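Local coordinates for Tat-secreted protein Rv2525c (Mycobacterium tuberculosis, PDB 4PMQ) that may act as a peptidoglycan hydrolase with glycosidase activity and, in vitro, cleaves p-nitrophenyl esters, preferring the butyrate, at residues L7-Q19 with W41-L55. Sequence-based numbering, arbitrary orientation.
Sequences LLDYAAGVIPASQ and WMLGKPIQLSEARDL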
ATOM      1  N   LEU A   7      -4.849   3.536  10.434  1.00  6.77           N
ATOM      2  CA  LEU A   7      -5.416   3.180   9.150  1.00  5.84           C
ATOM      3  C   LEU A   7      -5.502   1.680   9.081  1.00 11.37           C
ATOM      4  O   LEU A   7      -4.541   0.998   9.452  1.00 11.34           O
ATOM      5  CB  LEU A   7      -4.597   3.686   7.964  1.00  6.24           C
ATOM      6  CG  LEU A   7      -4.372   5.198   7.893  1.00  8.93           C
ATOM      7  CD1 LEU A   7      -3.448   5.529   6.737  1.00  9.08           C
ATOM      8  CD2 LEU A   7      -5.690   5.982   7.724  1.00  7.74           C
ATOM      9  N   LEU A   8      -6.629   1.153   8.584  1.00  6.13           N
ATOM     10  CA  LEU A   8      -6.748  -0.301   8.457  1.00  6.30           C
ATOM     11  C   LEU A   8      -6.490  -0.719   7.035  1.00  9.13           C
ATOM     12  O   LEU A   8      -6.878  -0.002   6.118  1.00  7.11           O
ATOM     13  CB  LEU A   8      -8.166  -0.748   8.864  1.00  6.78           C
ATOM     14  CG  LEU A   8      -8.618  -0.370  10.283  1.00 10.42           C
ATOM     15  CD1 LEU A   8     -10.021  -0.893  10.544  1.00 11.09           C
ATOM     16  CD2 LEU A   8      -7.606  -0.857  11.364  1.00  9.29           C
ATOM     17  N   ASP A   9      -5.914  -1.912   6.849  1.00  7.13           N
ATOM     18  CA  ASP A   9      -5.792  -2.473   5.503  1.00  7.13           C
ATOM     19  C   ASP A   9      -6.395  -3.883   5.522  1.00  9.82           C
ATOM     20  O   ASP A   9      -6.351  -4.564   6.547  1.00  9.71           O
ATOM     21  CB  ASP A   9      -4.362  -2.432   4.951  1.00  7.74           C
ATOM     22  CG  ASP A   9      -3.435  -3.451   5.574  1.00 10.00           C
ATOM     23  OD1 ASP A   9      -3.528  -4.641   5.197  1.00 11.12           O
ATOM     24  OD2 ASP A   9      -2.620  -3.058   6.428  1.00 11.48           O
ATOM     25  N   TYR A  10      -7.004  -4.300   4.406  1.00  7.61           N
ATOM     26  CA  TYR A  10      -7.717  -5.583   4.348  1.00  8.09           C
ATOM     27  C   TYR A  10      -7.972  -5.966   2.923  1.00 12.05           C
ATOM     28  O   TYR A  10      -8.235  -5.086   2.100  1.00 11.90           O
ATOM     29  CB  TYR A  10      -9.065  -5.493   5.097  1.00  8.17           C
ATOM     30  CG  TYR A  10      -9.776  -4.163   4.941  1.00  8.72           C
ATOM     31  CD1 TYR A  10      -9.453  -3.079   5.753  1.00 10.29           C
ATOM     32  CD2 TYR A  10     -10.789  -3.994   3.993  1.00  8.32           C
ATOM     33  CE1 TYR A  10     -10.103  -1.855   5.622  1.00  9.57           C
ATOM     34  CE2 TYR A  10     -11.471  -2.775   3.872  1.00  8.27           C
ATOM     35  CZ  TYR A  10     -11.107  -1.706   4.681  1.00 11.61           C
ATOM     36  OH  TYR A  10     -11.717  -0.487   4.603  1.00 10.12           O
ATOM     37  N   ALA A  11      -7.919  -7.270   2.643  1.00 11.17           N
ATOM     38  CA  ALA A  11      -8.146  -7.792   1.292  1.00 11.51           C
ATOM     39  C   ALA A  11      -9.403  -8.649   1.185  1.00 11.90           C
ATOM     40  O   ALA A  11      -9.895  -8.828   0.060  1.00 11.77           O
ATOM     41  CB  ALA A  11      -6.944  -8.636   0.870  1.00 13.39           C
ATOM     42  N   ALA A  12      -9.895  -9.232   2.305  1.00 10.65           N
ATOM     43  CA  ALA A  12     -10.960 -10.237   2.249  1.00 11.69           C
ATOM     44  C   ALA A  12     -12.359  -9.706   1.957  1.00 16.14           C
ATOM     45  O   ALA A  12     -13.232 -10.492   1.611  1.00 15.68           O
ATOM     46  CB  ALA A  12     -11.000 -11.063   3.529  1.00 12.19           C
ATOM     47  N   GLY A  13     -12.574  -8.405   2.076  1.00 12.02           N
ATOM     48  CA  GLY A  13     -13.907  -7.864   1.856  1.00 11.95           C
ATOM     49  C   GLY A  13     -13.955  -6.358   1.966  1.00 13.26           C
ATOM     50  O   GLY A  13     -12.932  -5.701   2.185  1.00 11.78           O
ATOM     51  N   VAL A  14     -15.145  -5.809   1.745  1.00  9.92           N
ATOM     52  CA  VAL A  14     -15.374  -4.369   1.807  1.00  9.76           C
ATOM     53  C   VAL A  14     -16.062  -4.082   3.125  1.00 13.22           C
ATOM     54  O   VAL A  14     -17.066  -4.713   3.430  1.00 15.71           O
ATOM     55  CB  VAL A  14     -16.209  -3.869   0.596  1.00 13.42           C
ATOM     56  CG1 VAL A  14     -16.535  -2.387   0.725  1.00 12.17           C
ATOM     57  CG2 VAL A  14     -15.480  -4.151  -0.721  1.00 13.44           C
ATOM     58  N   ILE A  15     -15.555  -3.120   3.887  1.00  8.63           N
ATOM     59  CA  ILE A  15     -16.178  -2.829   5.176  1.00  7.44           C
ATOM     60  C   ILE A  15     -16.965  -1.527   5.125  1.00 10.15           C
ATOM     61  O   ILE A  15     -16.406  -0.516   4.692  1.00  9.93           O
ATOM     62  CB  ILE A  15     -15.110  -2.775   6.301  1.00  9.11           C
ATOM     63  CG1 ILE A  15     -14.334  -4.098   6.418  1.00  9.35           C
ATOM     64  CG2 ILE A  15     -15.720  -2.352   7.677  1.00  9.87           C
ATOM     65  CD1 ILE A  15     -13.008  -3.931   7.200  1.00 10.43           C
ATOM     66  N   PRO A  16     -18.230  -1.494   5.628  1.00  9.64           N
ATOM     67  CA  PRO A  16     -18.945  -0.207   5.697  1.00  9.34           C
ATOM     68  C   PRO A  16     -18.088   0.811   6.446  1.00 13.01           C
ATOM     69  O   PRO A  16     -17.486   0.477   7.478  1.00 11.90           O
ATOM     70  CB  PRO A  16     -20.243  -0.559   6.446  1.00 11.24           C
ATOM     71  CG  PRO A  16     -20.444  -2.015   6.180  1.00 14.24           C
ATOM     72  CD  PRO A  16     -19.051  -2.592   6.171  1.00 10.31           C
ATOM     73  N   ALA A  17     -17.961   2.032   5.908  1.00 10.97           N
ATOM     74  CA  ALA A  17     -17.149   3.079   6.523  1.00 10.49           C
ATOM     75  C   ALA A  17     -17.559   3.340   7.983  1.00 12.35           C
ATOM     76  O   ALA A  17     -16.696   3.608   8.834  1.00 11.78           O
ATOM     77  CB  ALA A  17     -17.278   4.361   5.722  1.00 11.79           C
ATOM     78  N   SER A  18     -18.876   3.237   8.291  1.00  8.78           N
ATOM     79  CA  SER A  18     -19.346   3.426   9.669  1.00  9.24           C
ATOM     80  C   SER A  18     -18.692   2.419  10.622  1.00 10.44           C
ATOM     81  O   SER A  18     -18.412   2.759  11.779  1.00 10.01           O
ATOM     82  CB  SER A  18     -20.866   3.306   9.752  1.00 12.16           C
ATOM     83  OG  SER A  18     -21.302   2.045   9.278  1.00 17.32           O
ATOM     84  N   GLN A  19     -18.394   1.188  10.119  1.00  7.58           N
ATOM     85  CA  GLN A  19     -17.729   0.204  10.982  1.00  7.83           C
ATOM     86  C   GLN A  19     -16.224   0.498  11.111  1.00  9.94           C
ATOM     87  O   GLN A  19     -15.667   0.265  12.188  1.00  9.20           O
ATOM     88  CB  GLN A  19     -17.988  -1.227  10.520  1.00  8.85           C
ATOM     89  CG  GLN A  19     -19.483  -1.560  10.676  1.00 11.80           C
ATOM     90  CD  GLN A  19     -19.808  -2.990  10.307  1.00 34.60           C
ATOM     91  OE1 GLN A  19     -19.548  -3.442   9.199  1.00 28.87           O
ATOM     92  NE2 GLN A  19     -20.432  -3.720  11.211  1.00 35.42           N
ATOM     93  N   TRP A  41     -11.517 -14.776  -3.689  1.00 10.53           N
ATOM     94  CA  TRP A  41     -11.947 -14.493  -2.310  1.00 10.88           C
ATOM     95  C   TRP A  41     -11.551 -13.081  -1.860  1.00 11.47           C
ATOM     96  O   TRP A  41     -12.020 -12.631  -0.817  1.00 10.95           O
ATOM     97  CB  TRP A  41     -11.314 -15.504  -1.332  1.00  9.94           C
ATOM     98  CG  TRP A  41      -9.811 -15.460  -1.239  1.00 11.36           C
ATOM     99  CD1 TRP A  41      -8.926 -16.138  -2.031  1.00 13.57           C
ATOM    100  CD2 TRP A  41      -9.017 -14.726  -0.284  1.00 11.72           C
ATOM    101  NE1 TRP A  41      -7.631 -15.868  -1.634  1.00 12.41           N
ATOM    102  CE2 TRP A  41      -7.657 -14.992  -0.577  1.00 14.80           C
ATOM    103  CE3 TRP A  41      -9.320 -13.838   0.766  1.00 13.97           C
ATOM    104  CZ2 TRP A  41      -6.600 -14.433   0.172  1.00 14.94           C
ATOM    105  CZ3 TRP A  41      -8.281 -13.271   1.499  1.00 15.25           C
ATOM    106  CH2 TRP A  41      -6.937 -13.561   1.199  1.00 16.09           C
ATOM    107  N   MET A  42     -10.643 -12.395  -2.594  1.00  8.14           N
ATOM    108  CA  MET A  42     -10.196 -11.070  -2.123  1.00  9.74           C
ATOM    109  C   MET A  42     -11.152  -9.993  -2.607  1.00 12.59           C
ATOM    110  O   MET A  42     -10.803  -9.136  -3.424  1.00 11.46           O
ATOM    111  CB  MET A  42      -8.754 -10.786  -2.519  1.00 11.77           C
ATOM    112  CG  MET A  42      -7.772 -11.668  -1.738  1.00 16.69           C
ATOM    113  SD  MET A  42      -6.037 -11.292  -2.058  1.00 22.12           S
ATOM    114  CE  MET A  42      -6.041 -11.588  -3.749  1.00 16.15           C
ATOM    115  N   LEU A  43     -12.347  -9.996  -2.000  1.00 11.02           N
ATOM    116  CA  LEU A  43     -13.421  -9.057  -2.326  1.00 10.91           C
ATOM    117  C   LEU A  43     -13.037  -7.620  -2.002  1.00 10.72           C
ATOM    118  O   LEU A  43     -13.676  -6.697  -2.505  1.00  9.84           O
ATOM    119  CB  LEU A  43     -14.713  -9.463  -1.596  1.00 12.14           C
ATOM    120  CG  LEU A  43     -15.284 -10.846  -2.031  1.00 18.11           C
ATOM    121  CD1 LEU A  43     -16.551 -11.208  -1.235  1.00 20.76           C
ATOM    122  CD2 LEU A  43     -15.556 -10.903  -3.530  1.00 19.89           C
ATOM    123  N   GLY A  44     -11.945  -7.436  -1.253  1.00  8.64           N
ATOM    124  CA  GLY A  44     -11.423  -6.100  -0.973  1.00  9.06           C
ATOM    125  C   GLY A  44     -10.551  -5.554  -2.090  1.00 11.20           C
ATOM    126  O   GLY A  44      -9.994  -4.461  -1.954  1.00  9.67           O
ATOM    127  N   LYS A  45     -10.408  -6.300  -3.202  1.00  8.83           N
ATOM    128  CA  LYS A  45      -9.590  -5.834  -4.335  1.00  7.96           C
ATOM    129  C   LYS A  45     -10.415  -5.752  -5.621  1.00 11.66           C
ATOM    130  O   LYS A  45     -10.972  -6.757  -6.019  1.00 11.97           O
ATOM    131  CB  LYS A  45      -8.424  -6.810  -4.596  1.00  8.67           C
ATOM    132  CG  LYS A  45      -7.414  -7.001  -3.483  1.00 10.18           C
ATOM    133  CD  LYS A  45      -6.189  -7.758  -4.040  1.00  9.15           C
ATOM    134  CE  LYS A  45      -5.139  -7.959  -2.987  1.00 11.40           C
ATOM    135  NZ  LYS A  45      -3.959  -8.661  -3.577  1.00  9.90           N
ATOM    136  N   PRO A  46     -10.444  -4.638  -6.350  1.00  9.25           N
ATOM    137  CA  PRO A  46      -9.916  -3.316  -6.013  1.00  8.68           C
ATOM    138  C   PRO A  46     -10.977  -2.482  -5.306  1.00 11.94           C
ATOM    139  O   PRO A  46     -12.170  -2.820  -5.375  1.00 12.48           O
ATOM    140  CB  PRO A  46      -9.630  -2.716  -7.400  1.00 10.23           C
ATOM    141  CG  PRO A  46     -10.642  -3.349  -8.328  1.00 15.29           C
ATOM    142  CD  PRO A  46     -11.192  -4.599  -7.629  1.00 10.71           C
ATOM    143  N   ILE A  47     -10.571  -1.394  -4.666  1.00  7.10           N
ATOM    144  CA  ILE A  47     -11.529  -0.450  -4.101  1.00  7.69           C
ATOM    145  C   ILE A  47     -12.382   0.094  -5.251  1.00 10.35           C
ATOM    146  O   ILE A  47     -11.821   0.420  -6.303  1.00  9.76           O
ATOM    147  CB  ILE A  47     -10.824   0.690  -3.313  1.00  9.68           C
ATOM    148  CG1 ILE A  47     -11.855   1.728  -2.808  1.00  8.82           C
ATOM    149  CG2 ILE A  47      -9.673   1.345  -4.120  1.00  9.42           C
ATOM    150  CD1 ILE A  47     -11.320   2.841  -1.790  1.00  7.52           C
ATOM    151  N   GLN A  48     -13.723   0.177  -5.057  1.00  9.79           N
ATOM    152  CA  GLN A  48     -14.620   0.726  -6.068  1.00  8.86           C
ATOM    153  C   GLN A  48     -15.002   2.166  -5.697  1.00 11.36           C
ATOM    154  O   GLN A  48     -14.944   2.555  -4.510  1.00  9.54           O
ATOM    155  CB  GLN A  48     -15.893  -0.143  -6.215  1.00 10.09           C
ATOM    156  CG  GLN A  48     -15.653  -1.635  -6.504  1.00 16.32           C
ATOM    157  CD  GLN A  48     -15.071  -1.894  -7.877  1.00 38.56           C
ATOM    158  OE1 GLN A  48     -15.421  -1.247  -8.876  1.00 34.14           O
ATOM    159  NE2 GLN A  48     -14.213  -2.894  -7.975  1.00 38.94           N
ATOM    160  N   LEU A  49     -15.475   2.942  -6.701  1.00  7.10           N
ATOM    161  CA  LEU A  49     -15.887   4.319  -6.443  1.00  7.82           C
ATOM    162  C   LEU A  49     -16.895   4.446  -5.263  1.00 10.71           C
ATOM    163  O   LEU A  49     -16.732   5.337  -4.414  1.00 10.23           O
ATOM    164  CB  LEU A  49     -16.491   4.913  -7.714  1.00  8.35           C
ATOM    165  CG  LEU A  49     -16.987   6.377  -7.617  1.00 12.97           C
ATOM    166  CD1 LEU A  49     -15.834   7.339  -7.383  1.00 14.58           C
ATOM    167  CD2 LEU A  49     -17.738   6.776  -8.897  1.00 15.22           C
ATOM    168  N   SER A  50     -17.887   3.543  -5.203  1.00  9.47           N
ATOM    169  CA  SER A  50     -18.947   3.598  -4.163  1.00  8.10           C
ATOM    170  C   SER A  50     -18.346   3.452  -2.751  1.00 11.14           C
ATOM    171  O   SER A  50     -18.784   4.143  -1.827  1.00 11.10           O
ATOM    172  CB  SER A  50     -19.994   2.519  -4.392  1.00 11.53           C
ATOM    173  OG  SER A  50     -19.422   1.219  -4.375  1.00 14.04           O
ATOM    174  N   GLU A  51     -17.313   2.600  -2.608  1.00  8.39           N
ATOM    175  CA  GLU A  51     -16.658   2.432  -1.301  1.00  7.88           C
ATOM    176  C   GLU A  51     -15.863   3.697  -0.944  1.00 10.05           C
ATOM    177  O   GLU A  51     -15.941   4.174   0.188  1.00  9.61           O
ATOM    178  CB  GLU A  51     -15.716   1.217  -1.312  1.00  9.26           C
ATOM    179  CG  GLU A  51     -14.997   1.066   0.019  1.00 13.41           C
ATOM    180  CD  GLU A  51     -13.821   0.111   0.024  1.00 13.06           C
ATOM    181  OE1 GLU A  51     -13.626  -0.652  -0.953  1.00 10.11           O
ATOM    182  OE2 GLU A  51     -13.104   0.108   1.043  1.00  8.84           O
ATOM    183  N   ALA A  52     -15.116   4.266  -1.919  1.00  8.04           N
ATOM    184  CA  ALA A  52     -14.368   5.517  -1.697  1.00  9.53           C
ATOM    185  C   ALA A  52     -15.326   6.642  -1.256  1.00 13.42           C
ATOM    186  O   ALA A  52     -15.026   7.403  -0.328  1.00 14.00           O
ATOM    187  CB  ALA A  52     -13.658   5.925  -2.980  1.00 10.64           C
ATOM    188  N   ARG A  53     -16.512   6.693  -1.875  1.00  8.56           N
ATOM    189  CA  ARG A  53     -17.500   7.722  -1.531  1.00  9.21           C
ATOM    190  C   ARG A  53     -18.051   7.506  -0.100  1.00 10.50           C
ATOM    191  O   ARG A  53     -18.240   8.474   0.651  1.00 10.81           O
ATOM    192  CB  ARG A  53     -18.615   7.737  -2.573  1.00  9.11           C
ATOM    193  CG  ARG A  53     -18.142   8.392  -3.869  1.00 18.51           C
ATOM    194  CD  ARG A  53     -19.292   8.715  -4.820  1.00 29.18           C
ATOM    195  NE  ARG A  53     -20.274   9.614  -4.203  1.00 37.96           N
ATOM    196  CZ  ARG A  53     -20.176  10.941  -4.182  1.00 46.78           C
ATOM    197  NH1 ARG A  53     -19.148  11.550  -4.762  1.00 28.34           N
ATOM    198  NH2 ARG A  53     -21.116  11.670  -3.599  1.00 29.16           N
ATOM    199  N   ASP A  54     -18.160   6.241   0.307  1.00  7.53           N
ATOM    200  CA  ASP A  54     -18.633   5.866   1.650  1.00  8.86           C
ATOM    201  C   ASP A  54     -17.594   6.278   2.689  1.00 10.46           C
ATOM    202  O   ASP A  54     -17.945   6.911   3.702  1.00 10.23           O
ATOM    203  CB  ASP A  54     -18.904   4.356   1.722  1.00 10.85           C
ATOM    204  CG  ASP A  54     -19.439   3.887   3.072  1.00 12.62           C
ATOM    205  OD1 ASP A  54     -20.146   4.670   3.738  1.00 12.95           O
ATOM    206  OD2 ASP A  54     -19.151   2.741   3.457  1.00 13.33           O
ATOM    207  N   LEU A  55     -16.311   5.946   2.428  1.00  6.92           N
ATOM    208  CA  LEU A  55     -15.226   6.323   3.352  1.00  6.41           C
ATOM    209  C   LEU A  55     -15.131   7.851   3.508  1.00  9.33           C
ATOM    210  O   LEU A  55     -15.194   8.356   4.634  1.00  9.25           O
ATOM    211  CB  LEU A  55     -13.870   5.767   2.870  1.00  6.39           C
ATOM    212  CG  LEU A  55     -13.745   4.252   2.889  1.00  9.44           C
ATOM    213  CD1 LEU A  55     -12.522   3.771   2.123  1.00  9.38           C
ATOM    214  CD2 LEU A  55     -13.656   3.759   4.306  1.00 10.48           C
TER
HETATM  215  O   HOH W   1     -14.110  -0.741   3.354  1.00  9.42           O
HETATM  216  O   HOH W   2     -17.449   0.955   2.379  1.00 15.04           O
HETATM  217  O   HOH W   3     -20.900   3.505   6.193  1.00 16.98           O
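Ala17 presses its methyl group against the helix that begins after Gln48: CB lies 3.3 Å from Asp54 O and 3.9 Å from Leu55 CD2, a tight, dry fit that suits a small residue. Asp54 CG stands anti to its backbone N (chi1 -178°), which carries the carboxylate across to the start of helix 17-22. There Ala17 N gives Asp54 OD2 a nearly straight hydrogen bond of 2.8 Å (173°), entering from above the carboxylate plane; a negative charge is probably welcome here.

At the other tight end, Gly44 N donates to Ala11 O (2.8 Å), and with no side chain Gly44 can nestle among the carbonyls of Tyr10, Ala11 and Gly13; buried Gly13 O has no hydrogen-bond partner.

Water instead lines the margin from Tyr10 to Ser18. The long Tyr10 ring carries its hydroxyl to one that also donates to Ile15 O and Glu51 OE2; a second donates to Ile15 O and Asp54 OD2, and a third links Ser18 N to Asp54 OD1. Glu51, extended, lets OE2 hold both water and Arg30, its aliphatic CG lying against branched, exposed Val14 (CG1, 3.8 Å). Ala12 CB touches the edge of the exposed Trp41 ring at CZ3.

The contact thus joins the loop after strand 6-9 and the start of helix 17-22 to the loop and helix after strand 27-31 of this TIM-barrel-like domain, while Leu55 also packs on Ile62 of strand 61-66.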